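PDB 2YY5: tryptophan--tRNA ligase from Mycoplasma pneumoniae, which catalyses the ATP-dependent attachment of L-tryptophan to tRNA(Trp), releasing AMP and diphosphate. Local coordinates for residues G24-L29 with V65-A70; L69-D74 with V300-K305; T9-Q12 with K16-L19. The protein carries 1 engineered substitution. One frame throughout, in Å; residues are numbered along the deposited sequence.

Interaction 1: residues G24-L29 with V65-A70; sequences GVMQSL and VRTLLA. With WSA (5'-O-[(L-tryptophylamino)sulfonyl]adenosine), chain J.
M26 and L68 meet because each sets its CG anti to its own carbonyl carbon, with chi1 at -72° in M26 and -64° in L68. Beyond CG the methionine runs on extended (chi2 -178°), which carries the thioether across L68 of helix 54-71. The leucine's CD2 methyl receives it: M26 CG lies 3.9 Å from L68 CD2, and M26 CE is 4.0 Å from the same methyl. The two side chains cross at about a right angle, so one methyl is straddled by the methionine chain and not merely met by its end. L29 adds a second hydrophobic touch, its CD2 standing 4.1 Å from L68 CD2.

T67 completes the surface. Its CG2 faces the sulfur, 4.1 Å from M26 SD, while OG1 bonds the carbonyl oxygen of D63 in its own helix and has a weak second partner in R306 NE. The polar half of the threonine is thus occupied elsewhere, and the methyl half is presented to the partner.

The bend that brings M26 and L29 to the same leucine is a type I turn from M26 to L29, closed by the bond from L29 N to M26 O. Just beside it, V25 O accepts the hydroxyl of S28 at 3.0 Å from OG, together with a weak bond from S28 N.

This is one of the helix-on-helix seams of a Rossmann-type class I catalytic core, and the other neighbour of helix 19-26 is the nucleotide site. G24, without a side chain, brings its CA to 3.5 Å from the adenine N3 of the bound analogue, while V25 CG1 touches the ribose at O3'. No hydrogen bond spans the two segments, so the join between the helix beside the adenosine and helix 54-71 rests on apolar packing.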
loop_
_atom_site.group_PDB
_atom_site.type_symbol
_atom_site.label_atom_id
_atom_site.label_comp_id
_atom_site.label_asym_id
_atom_site.label_seq_id
_atom_site.Cartn_x
_atom_site.Cartn_y
_atom_site.Cartn_z
ATOM N N GLY B 24 11.571 23.677 11.814
ATOM C CA GLY B 24 10.988 23.461 10.505
ATOM C C GLY B 24 9.477 23.556 10.423
ATOM O O GLY B 24 8.943 24.122 9.463
ATOM N N VAL B 25 8.783 23.010 11.422
ATOM C CA VAL B 25 7.323 22.999 11.418
ATOM C C VAL B 25 6.661 23.145 12.777
ATOM O O VAL B 25 5.683 23.869 12.911
ATOM C CB VAL B 25 6.776 21.692 10.785
ATOM C CG1 VAL B 25 7.088 21.661 9.309
ATOM C CG2 VAL B 25 7.396 20.476 11.472
ATOM N N MET B 26 7.176 22.438 13.776
ATOM C CA MET B 26 6.605 22.489 15.117
ATOM C C MET B 26 6.352 23.888 15.660
ATOM O O MET B 26 5.237 24.199 16.070
ATOM C CB MET B 26 7.486 21.716 16.100
ATOM C CG MET B 26 7.403 20.223 15.916
ATOM S SD MET B 26 8.366 19.268 17.092
ATOM C CE MET B 26 8.297 17.652 16.286
ATOM N N GLN B 27 7.383 24.728 15.664
ATOM C CA GLN B 27 7.270 26.094 16.177
ATOM C C GLN B 27 6.137 26.927 15.573
ATOM O O GLN B 27 5.494 27.708 16.278
ATOM C CB GLN B 27 8.596 26.848 15.986
ATOM C CG GLN B 27 8.461 28.365 16.111
ATOM C CD GLN B 27 9.762 29.106 15.898
ATOM O OE1 GLN B 27 10.573 29.227 16.812
ATOM N NE2 GLN B 27 9.972 29.601 14.680
ATOM N N SER B 28 5.894 26.771 14.277
ATOM C CA SER B 28 4.849 27.546 13.624
ATOM C C SER B 28 3.470 26.917 13.768
ATOM O O SER B 28 2.474 27.470 13.302
ATOM C CB SER B 28 5.181 27.727 12.142
ATOM O OG SER B 28 5.174 26.488 11.475
ATOM N N LEU B 29 3.416 25.766 14.421
ATOM C CA LEU B 29 2.163 25.050 14.634
ATOM C C LEU B 29 1.175 25.874 15.448
ATOM O O LEU B 29 -0.029 25.791 15.239
ATOM C CB LEU B 29 2.446 23.741 15.362
ATOM C CG LEU B 29 2.039 22.447 14.672
ATOM C CD1 LEU B 29 2.332 22.507 13.183
ATOM C CD2 LEU B 29 2.782 21.308 15.344
ATOM N N VAL B 65 3.615 12.709 20.505
ATOM C CA VAL B 65 2.383 13.381 20.881
ATOM C C VAL B 65 2.627 14.293 22.067
ATOM O O VAL B 65 2.110 15.409 22.110
ATOM C CB VAL B 65 1.260 12.386 21.234
ATOM C CG1 VAL B 65 0.048 13.136 21.756
ATOM C CG2 VAL B 65 0.861 11.602 19.997
ATOM N N ARG B 66 3.411 13.829 23.032
ATOM C CA ARG B 66 3.712 14.657 24.186
ATOM C C ARG B 66 4.515 15.895 23.784
ATOM O O ARG B 66 4.256 16.994 24.273
ATOM C CB ARG B 66 4.469 13.855 25.241
ATOM C CG ARG B 66 3.572 12.962 26.088
ATOM C CD ARG B 66 4.298 12.507 27.333
ATOM N NE ARG B 66 5.567 11.861 27.014
ATOM C CZ ARG B 66 6.508 11.583 27.908
ATOM N NH1 ARG B 66 7.633 10.992 27.528
ATOM N NH2 ARG B 66 6.326 11.905 29.183
ATOM N N THR B 67 5.484 15.726 22.888
ATOM C CA THR B 67 6.281 16.858 22.435
ATOM C C THR B 67 5.399 17.904 21.751
ATOM O O THR B 67 5.505 19.100 22.029
ATOM C CB THR B 67 7.380 16.416 21.446
ATOM O OG1 THR B 67 8.328 15.579 22.121
ATOM C CG2 THR B 67 8.105 17.627 20.881
ATOM N N LEU B 68 4.521 17.450 20.861
ATOM C CA LEU B 68 3.633 18.357 20.141
ATOM C C LEU B 68 2.720 19.131 21.084
ATOM O O LEU B 68 2.403 20.293 20.839
ATOM C CB LEU B 68 2.807 17.585 19.109
ATOM C CG LEU B 68 3.640 16.951 17.991
ATOM C CD1 LEU B 68 2.739 16.204 17.021
ATOM C CD2 LEU B 68 4.421 18.046 17.269
ATOM N N LEU B 69 2.301 18.480 22.165
ATOM C CA LEU B 69 1.447 19.120 23.159
ATOM C C LEU B 69 2.299 20.067 24.002
ATOM O O LEU B 69 1.939 21.228 24.203
ATOM C CB LEU B 69 0.793 18.065 24.055
ATOM C CG LEU B 69 -0.618 17.561 23.719
ATOM C CD1 LEU B 69 -0.824 17.487 22.229
ATOM C CD2 LEU B 69 -0.827 16.191 24.358
ATOM N N ALA B 70 3.442 19.572 24.475
ATOM C CA ALA B 70 4.342 20.376 25.301
ATOM C C ALA B 70 4.741 21.624 24.545
ATOM O O ALA B 70 5.144 22.625 25.130
ATOM C CB ALA B 70 5.583 19.586 25.658
HETATM C CD2 WSA J . 4.375 14.150 5.803
HETATM C CE3 WSA J . 4.579 15.509 6.013
HETATM C CZ3 WSA J . 3.663 16.425 5.512
HETATM C CH2 WSA J . 2.550 15.982 4.802
HETATM C CZ2 WSA J . 2.350 14.623 4.592
HETATM C CE2 WSA J . 3.266 13.706 5.095
HETATM N N11 WSA J . 3.317 12.377 5.066
HETATM C CD1 WSA J . 4.397 11.961 5.720
HETATM C CG WSA J . 5.071 13.010 6.188
HETATM C CB WSA J . 6.358 12.959 7.009
HETATM C CA WSA J . 7.517 13.644 6.281
HETATM N NH3 WSA J . 7.745 13.018 4.972
HETATM C C WSA J . 8.779 13.519 7.138
HETATM O O WSA J . 9.399 12.461 7.174
HETATM N NS WSA J . 9.154 14.591 7.827
HETATM S S WSA J . 10.135 14.159 9.056
HETATM O O1S WSA J . 9.420 13.219 9.980
HETATM O O2S WSA J . 11.355 13.466 8.523
HETATM O "O5'" WSA J . 10.482 15.372 9.733
HETATM C "C5'" WSA J . 9.424 16.233 10.170
HETATM C "C4'" WSA J . 9.492 17.655 9.603
HETATM O "O4'" WSA J . 10.759 18.251 9.932
HETATM C "C3'" WSA J . 9.357 17.725 8.080
HETATM O "O3'" WSA J . 8.579 18.870 7.717
HETATM C "C2'" WSA J . 10.808 17.929 7.647
HETATM O "O2'" WSA J . 10.843 18.600 6.384
HETATM C "C1'" WSA J . 11.243 18.897 8.744
HETATM N N9 WSA J . 12.723 18.981 8.791
HETATM C C8 WSA J . 13.543 17.937 8.882
HETATM N N7 WSA J . 14.802 18.360 8.961
HETATM C C5 WSA J . 14.783 19.691 8.921
HETATM C C4 WSA J . 13.457 20.085 8.802
HETATM N N3 WSA J . 13.169 21.395 8.739
HETATM C C2 WSA J . 14.131 22.301 8.791
HETATM N N1 WSA J . 15.401 21.957 8.906
HETATM C C6 WSA J . 15.763 20.667 8.975
HETATM N N6 WSA J . 17.044 20.324 9.107
#

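Interaction 2: residues L69-D74 with V300-K305; sequences LAVGLD and VNIQRK
A70 packs tightly against helix 284-308, its CA only 4.9 Å from that of K305. Consistent with the small side chain of A70, the helices come close here: its CB sits 3.7 Å from K305 CB and equally 3.7 Å from I302 O, so the methyl rests directly on the backbone of the partner helix. Beside it V71 and I302 meet obliquely. I302 places CG1 anti to its carbonyl carbon (chi1 -58°), and the following twist (chi2 -59°) delivers CD1 to V71 CG2 at 3.7 Å.

The looser side belongs to the outer end of K305. Its aliphatic chain passes over the end of the alanine's peptide, CD lying near A70 O; beyond CD the chain leaves the contact, and the ammonium ends away from it. No hydrogen bond crosses between the segments.

Helix 54-71 stops here in a Schellman motif: G72 takes up a positive phi and its N bonds L69 O at 2.8 Å. The chain then turns toward strand 78-82, and L73 packs against L29 and Q33 of helix 29-35, L38 and V40 of strand 37-42, and A78 and L80 of strand 78-82. Helix 284-308 packs against the C-terminal end of a crossover helix, on the flank of the parallel sheet.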
loop_
_atom_site.group_PDB
_atom_site.type_symbol
_atom_site.label_atom_id
_atom_site.label_comp_id
_atom_site.label_asym_id
_atom_site.label_seq_id
_atom_site.Cartn_x
_atom_site.Cartn_y
_atom_site.Cartn_z
ATOM N N LEU B 69 2.301 18.480 22.165
ATOM C CA LEU B 69 1.447 19.120 23.159
ATOM C C LEU B 69 2.299 20.067 24.002
ATOM O O LEU B 69 1.939 21.228 24.203
ATOM C CB LEU B 69 0.793 18.065 24.055
ATOM C CG LEU B 69 -0.618 17.561 23.719
ATOM C CD1 LEU B 69 -0.824 17.487 22.229
ATOM C CD2 LEU B 69 -0.827 16.191 24.358
ATOM N N ALA B 70 3.442 19.572 24.475
ATOM C CA ALA B 70 4.342 20.376 25.301
ATOM C C ALA B 70 4.741 21.624 24.545
ATOM O O ALA B 70 5.144 22.625 25.130
ATOM C CB ALA B 70 5.583 19.586 25.658
ATOM N N VAL B 71 4.620 21.557 23.231
ATOM C CA VAL B 71 4.993 22.677 22.401
ATOM C C VAL B 71 3.865 23.666 22.166
ATOM O O VAL B 71 4.119 24.819 21.837
ATOM C CB VAL B 71 5.568 22.161 21.084
ATOM C CG1 VAL B 71 5.428 23.195 19.999
ATOM C CG2 VAL B 71 7.033 21.804 21.302
ATOM N N GLY B 72 2.622 23.231 22.347
ATOM C CA GLY B 72 1.508 24.145 22.153
ATOM C C GLY B 72 0.400 23.692 21.214
ATOM O O GLY B 72 -0.604 24.393 21.063
ATOM N N LEU B 73 0.573 22.544 20.565
ATOM C CA LEU B 73 -0.462 22.039 19.669
ATOM C C LEU B 73 -1.656 21.745 20.571
ATOM O O LEU B 73 -1.571 20.920 21.492
ATOM C CB LEU B 73 0.013 20.768 18.957
ATOM C CG LEU B 73 -0.906 20.204 17.872
ATOM C CD1 LEU B 73 -1.172 21.250 16.797
ATOM C CD2 LEU B 73 -0.249 18.975 17.264
ATOM N N ASP B 74 -2.759 22.437 20.310
ATOM C CA ASP B 74 -3.972 22.307 21.114
ATOM C C ASP B 74 -5.041 21.459 20.444
ATOM O O ASP B 74 -5.593 21.850 19.423
ATOM C CB ASP B 74 -4.545 23.700 21.403
ATOM C CG ASP B 74 -5.650 23.682 22.447
ATOM O OD1 ASP B 74 -6.086 22.582 22.854
ATOM O OD2 ASP B 74 -6.082 24.782 22.859
ATOM N N VAL B 300 14.788 22.936 27.882
ATOM C CA VAL B 300 14.388 22.745 29.273
ATOM C C VAL B 300 12.892 23.008 29.440
ATOM O O VAL B 300 12.228 22.340 30.222
ATOM C CB VAL B 300 15.218 23.663 30.213
ATOM C CG1 VAL B 300 14.637 23.674 31.621
ATOM C CG2 VAL B 300 16.652 23.169 30.260
ATOM N N ASN B 301 12.363 23.964 28.683
ATOM C CA ASN B 301 10.941 24.294 28.748
ATOM C C ASN B 301 10.057 23.317 27.961
ATOM O O ASN B 301 8.849 23.242 28.187
ATOM C CB ASN B 301 10.708 25.725 28.253
ATOM C CG ASN B 301 9.236 26.069 28.135
ATOM O OD1 ASN B 301 8.600 25.789 27.116
ATOM N ND2 ASN B 301 8.680 26.667 29.185
ATOM N N ILE B 302 10.651 22.577 27.031
ATOM C CA ILE B 302 9.884 21.598 26.267
ATOM C C ILE B 302 9.901 20.328 27.110
ATOM O O ILE B 302 8.859 19.747 27.416
ATOM C CB ILE B 302 10.528 21.260 24.893
ATOM C CG1 ILE B 302 10.690 22.516 24.034
ATOM C CG2 ILE B 302 9.673 20.219 24.176
ATOM C CD1 ILE B 302 9.398 23.239 23.739
ATOM N N GLN B 303 11.107 19.910 27.481
ATOM C CA GLN B 303 11.299 18.716 28.288
ATOM C C GLN B 303 10.496 18.851 29.577
ATOM O O GLN B 303 9.990 17.873 30.113
ATOM C CB GLN B 303 12.797 18.534 28.572
ATOM C CG GLN B 303 13.612 18.201 27.309
ATOM C CD GLN B 303 15.124 18.325 27.491
ATOM O OE1 GLN B 303 15.686 17.855 28.480
ATOM N NE2 GLN B 303 15.788 18.950 26.523
ATOM N N ARG B 304 10.367 20.086 30.045
ATOM C CA ARG B 304 9.628 20.399 31.261
ATOM C C ARG B 304 8.160 20.050 31.059
ATOM O O ARG B 304 7.615 19.177 31.723
ATOM C CB ARG B 304 9.753 21.899 31.569
ATOM C CG ARG B 304 9.335 22.325 32.973
ATOM C CD ARG B 304 8.564 23.656 32.966
ATOM N NE ARG B 304 9.229 24.744 32.239
ATOM C CZ ARG B 304 10.374 25.323 32.602
ATOM N NH1 ARG B 304 10.887 26.304 31.864
ATOM N NH2 ARG B 304 11.012 24.927 33.696
ATOM N N LYS B 305 7.526 20.749 30.128
ATOM C CA LYS B 305 6.117 20.544 29.834
ATOM C C LYS B 305 5.829 19.147 29.298
ATOM O O LYS B 305 4.794 18.548 29.596
ATOM C CB LYS B 305 5.649 21.590 28.820
ATOM C CG LYS B 305 5.582 23.010 29.359
ATOM C CD LYS B 305 5.160 23.997 28.271
ATOM C CE LYS B 305 4.603 25.290 28.860
ATOM N NZ LYS B 305 5.551 25.987 29.786
#

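Interaction 3: residues T9-Q12 with K16-L19; sequences TGIQ and KQHL. With WSA (5'-O-[(L-tryptophylamino)sulfonyl]adenosine), chain J; SO4 (sulfate ion), chain H.
Q12 N gives the shortest clear bond of this contact, reaching sulfamoyl oxygen O1S of the tryptophanyl-adenylate analogue at 2.9 Å with an N-H...O angle of 156°. The carbonyl of the same residue serves Q17 of the predicted 'HIGH' region, which here spans the loop after strand 6-11, the first of the Rossmann-type fold, and the start of helix 19-26. Q17 NE2 approaches Q12 O at 3.3 Å in a weak hydrogen bond, bent to 149°. The grip is loose, for Q17 OE1, also an acceptor, lies 3.4 Å from the same Q12 O. The bend at chi2 of Q17 swings its amide back toward the strand end, where OE1 also lies 3.8 Å from I11 CG2. One residue, Q12, thus serves the ligand through its N-H and the loop through its C=O.

Along strand 6-11 the contact with the analogue is largely one of surfaces. T9 OG1, held by the carbonyl of P152, stands 3.6 Å from indole atom CZ3, and the backbone of G10 passes close to the same ring. I11 heads toward the 16-19 segment and packs with M26, L64 and L68.

At the other end H18 occupies the N-cap position of helix 19-26, its ND1 accepting a weak bond from G20 N. The ring is turned edge-on to both ligands. A sulfate, probably from the crystallisation liquor, lies between this histidine and K205 of the predicted 'KMSKS' region. H18 NE2 donates to sulfate O3 in the ring plane at 3.0 Å and 168°, while CE1 lies 3.6 Å from adenine N7.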
loop_
_atom_site.group_PDB
_atom_site.type_symbol
_atom_site.label_atom_id
_atom_site.label_comp_id
_atom_site.label_asym_id
_atom_site.label_seq_id
_atom_site.Cartn_x
_atom_site.Cartn_y
_atom_site.Cartn_z
ATOM N N THR B 9 -0.168 18.308 7.780
ATOM C CA THR B 9 1.248 17.975 7.859
ATOM C C THR B 9 1.436 16.744 8.723
ATOM O O THR B 9 0.647 16.483 9.641
ATOM C CB THR B 9 2.118 19.143 8.428
ATOM O OG1 THR B 9 3.500 18.857 8.178
ATOM C CG2 THR B 9 1.923 19.320 9.933
ATOM N N GLY B 10 2.473 15.978 8.404
ATOM C CA GLY B 10 2.756 14.776 9.156
ATOM C C GLY B 10 4.178 14.772 9.676
ATOM O O GLY B 10 5.094 15.271 9.018
ATOM N N ILE B 11 4.361 14.216 10.867
ATOM C CA ILE B 11 5.683 14.135 11.471
ATOM C C ILE B 11 5.961 12.702 11.887
ATOM O O ILE B 11 5.136 12.060 12.541
ATOM C CB ILE B 11 5.799 15.036 12.721
ATOM C CG1 ILE B 11 5.527 16.498 12.343
ATOM C CG2 ILE B 11 7.194 14.905 13.323
ATOM C CD1 ILE B 11 5.298 17.409 13.537
ATOM N N GLN B 12 7.125 12.200 11.490
ATOM C CA GLN B 12 7.534 10.846 11.839
ATOM C C GLN B 12 8.077 10.888 13.266
ATOM O O GLN B 12 8.784 11.830 13.641
ATOM C CB GLN B 12 8.624 10.359 10.879
ATOM C CG GLN B 12 8.174 9.299 9.887
ATOM C CD GLN B 12 9.279 8.895 8.914
ATOM O OE1 GLN B 12 9.665 9.670 8.032
ATOM N NE2 GLN B 12 9.797 7.680 9.078
ATOM N N LYS B 16 15.032 10.588 17.889
ATOM C CA LYS B 16 15.981 11.486 17.252
ATOM C C LYS B 16 15.351 12.806 16.841
ATOM O O LYS B 16 15.933 13.549 16.049
ATOM C CB LYS B 16 16.594 10.825 16.016
ATOM C CG LYS B 16 18.084 10.542 16.126
ATOM C CD LYS B 16 18.390 9.108 16.548
ATOM C CE LYS B 16 19.890 8.842 16.429
ATOM N NZ LYS B 16 20.251 7.403 16.449
ATOM N N GLN B 17 14.160 13.090 17.361
ATOM C CA GLN B 17 13.484 14.349 17.063
ATOM C C GLN B 17 14.495 15.459 17.391
ATOM O O GLN B 17 15.031 15.506 18.507
ATOM C CB GLN B 17 12.240 14.481 17.940
ATOM C CG GLN B 17 11.005 14.998 17.228
ATOM C CD GLN B 17 10.524 14.070 16.130
ATOM O OE1 GLN B 17 10.557 14.426 14.955
ATOM N NE2 GLN B 17 10.080 12.872 16.507
ATOM N N HIS B 18 14.762 16.342 16.426
ATOM C CA HIS B 18 15.738 17.420 16.613
ATOM C C HIS B 18 15.226 18.833 16.307
ATOM O O HIS B 18 14.090 19.010 15.860
ATOM C CB HIS B 18 16.967 17.136 15.750
ATOM C CG HIS B 18 16.666 17.037 14.285
ATOM N ND1 HIS B 18 16.190 18.098 13.547
ATOM C CD2 HIS B 18 16.773 15.998 13.421
ATOM C CE1 HIS B 18 16.017 17.722 12.293
ATOM N NE2 HIS B 18 16.364 16.451 12.189
ATOM N N LEU B 19 16.088 19.824 16.551
ATOM C CA LEU B 19 15.794 21.243 16.326
ATOM C C LEU B 19 15.373 21.569 14.890
ATOM O O LEU B 19 14.656 22.540 14.655
ATOM C CB LEU B 19 17.018 22.091 16.668
ATOM C CG LEU B 19 17.004 23.022 17.879
ATOM C CD1 LEU B 19 18.239 23.903 17.812
ATOM C CD2 LEU B 19 15.763 23.888 17.882
HETATM C CD2 WSA J . 4.375 14.150 5.803
HETATM C CE3 WSA J . 4.579 15.509 6.013
HETATM C CZ3 WSA J . 3.663 16.425 5.512
HETATM C CH2 WSA J . 2.550 15.982 4.802
HETATM C CZ2 WSA J . 2.350 14.623 4.592
HETATM C CE2 WSA J . 3.266 13.706 5.095
HETATM N N11 WSA J . 3.317 12.377 5.066
HETATM C CD1 WSA J . 4.397 11.961 5.720
HETATM C CG WSA J . 5.071 13.010 6.188
HETATM C CB WSA J . 6.358 12.959 7.009
HETATM C CA WSA J . 7.517 13.644 6.281
HETATM N NH3 WSA J . 7.745 13.018 4.972
HETATM C C WSA J . 8.779 13.519 7.138
HETATM O O WSA J . 9.399 12.461 7.174
HETATM N NS WSA J . 9.154 14.591 7.827
HETATM S S WSA J . 10.135 14.159 9.056
HETATM O O1S WSA J . 9.420 13.219 9.980
HETATM O O2S WSA J . 11.355 13.466 8.523
HETATM O "O5'" WSA J . 10.482 15.372 9.733
HETATM C "C5'" WSA J . 9.424 16.233 10.170
HETATM C "C4'" WSA J . 9.492 17.655 9.603
HETATM O "O4'" WSA J . 10.759 18.251 9.932
HETATM C "C3'" WSA J . 9.357 17.725 8.080
HETATM O "O3'" WSA J . 8.579 18.870 7.717
HETATM C "C2'" WSA J . 10.808 17.929 7.647
HETATM O "O2'" WSA J . 10.843 18.600 6.384
HETATM C "C1'" WSA J . 11.243 18.897 8.744
HETATM N N9 WSA J . 12.723 18.981 8.791
HETATM C C8 WSA J . 13.543 17.937 8.882
HETATM N N7 WSA J . 14.802 18.360 8.961
HETATM C C5 WSA J . 14.783 19.691 8.921
HETATM C C4 WSA J . 13.457 20.085 8.802
HETATM N N3 WSA J . 13.169 21.395 8.739
HETATM C C2 WSA J . 14.131 22.301 8.791
HETATM N N1 WSA J . 15.401 21.957 8.906
HETATM C C6 WSA J . 15.763 20.667 8.975
HETATM N N6 WSA J . 17.044 20.324 9.107
HETATM S S SO4 H . 14.768 14.044 9.566
HETATM O O1 SO4 H . 14.410 14.583 8.247
HETATM O O2 SO4 H . 14.692 12.566 9.532
HETATM O O3 SO4 H . 16.136 14.483 9.910
HETATM O O4 SO4 H . 13.821 14.539 10.570
#

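How the interactions relate
All three contacts are buried, but from interaction 3 through 1 to 2 they lie progressively farther from the centre of the chain. Interaction 3 is largely polar, its partners including the bound analogue and a sulfate. Interaction 1, also touching the analogue, is purely apolar between its segments. The two join directly: I11 CD1 packs on L68 CD2, and M26 CE on Q17 CG, so strand 6-11, helix 19-26 and helix 54-71 share one hydrophobic core. Interaction 2 uses the end of that same helix 54-71, sharing L69 and A70 with interaction 1, but joins it to the sequence-distant helix 284-308 and has a lysine at its margin. It does not touch interaction 3.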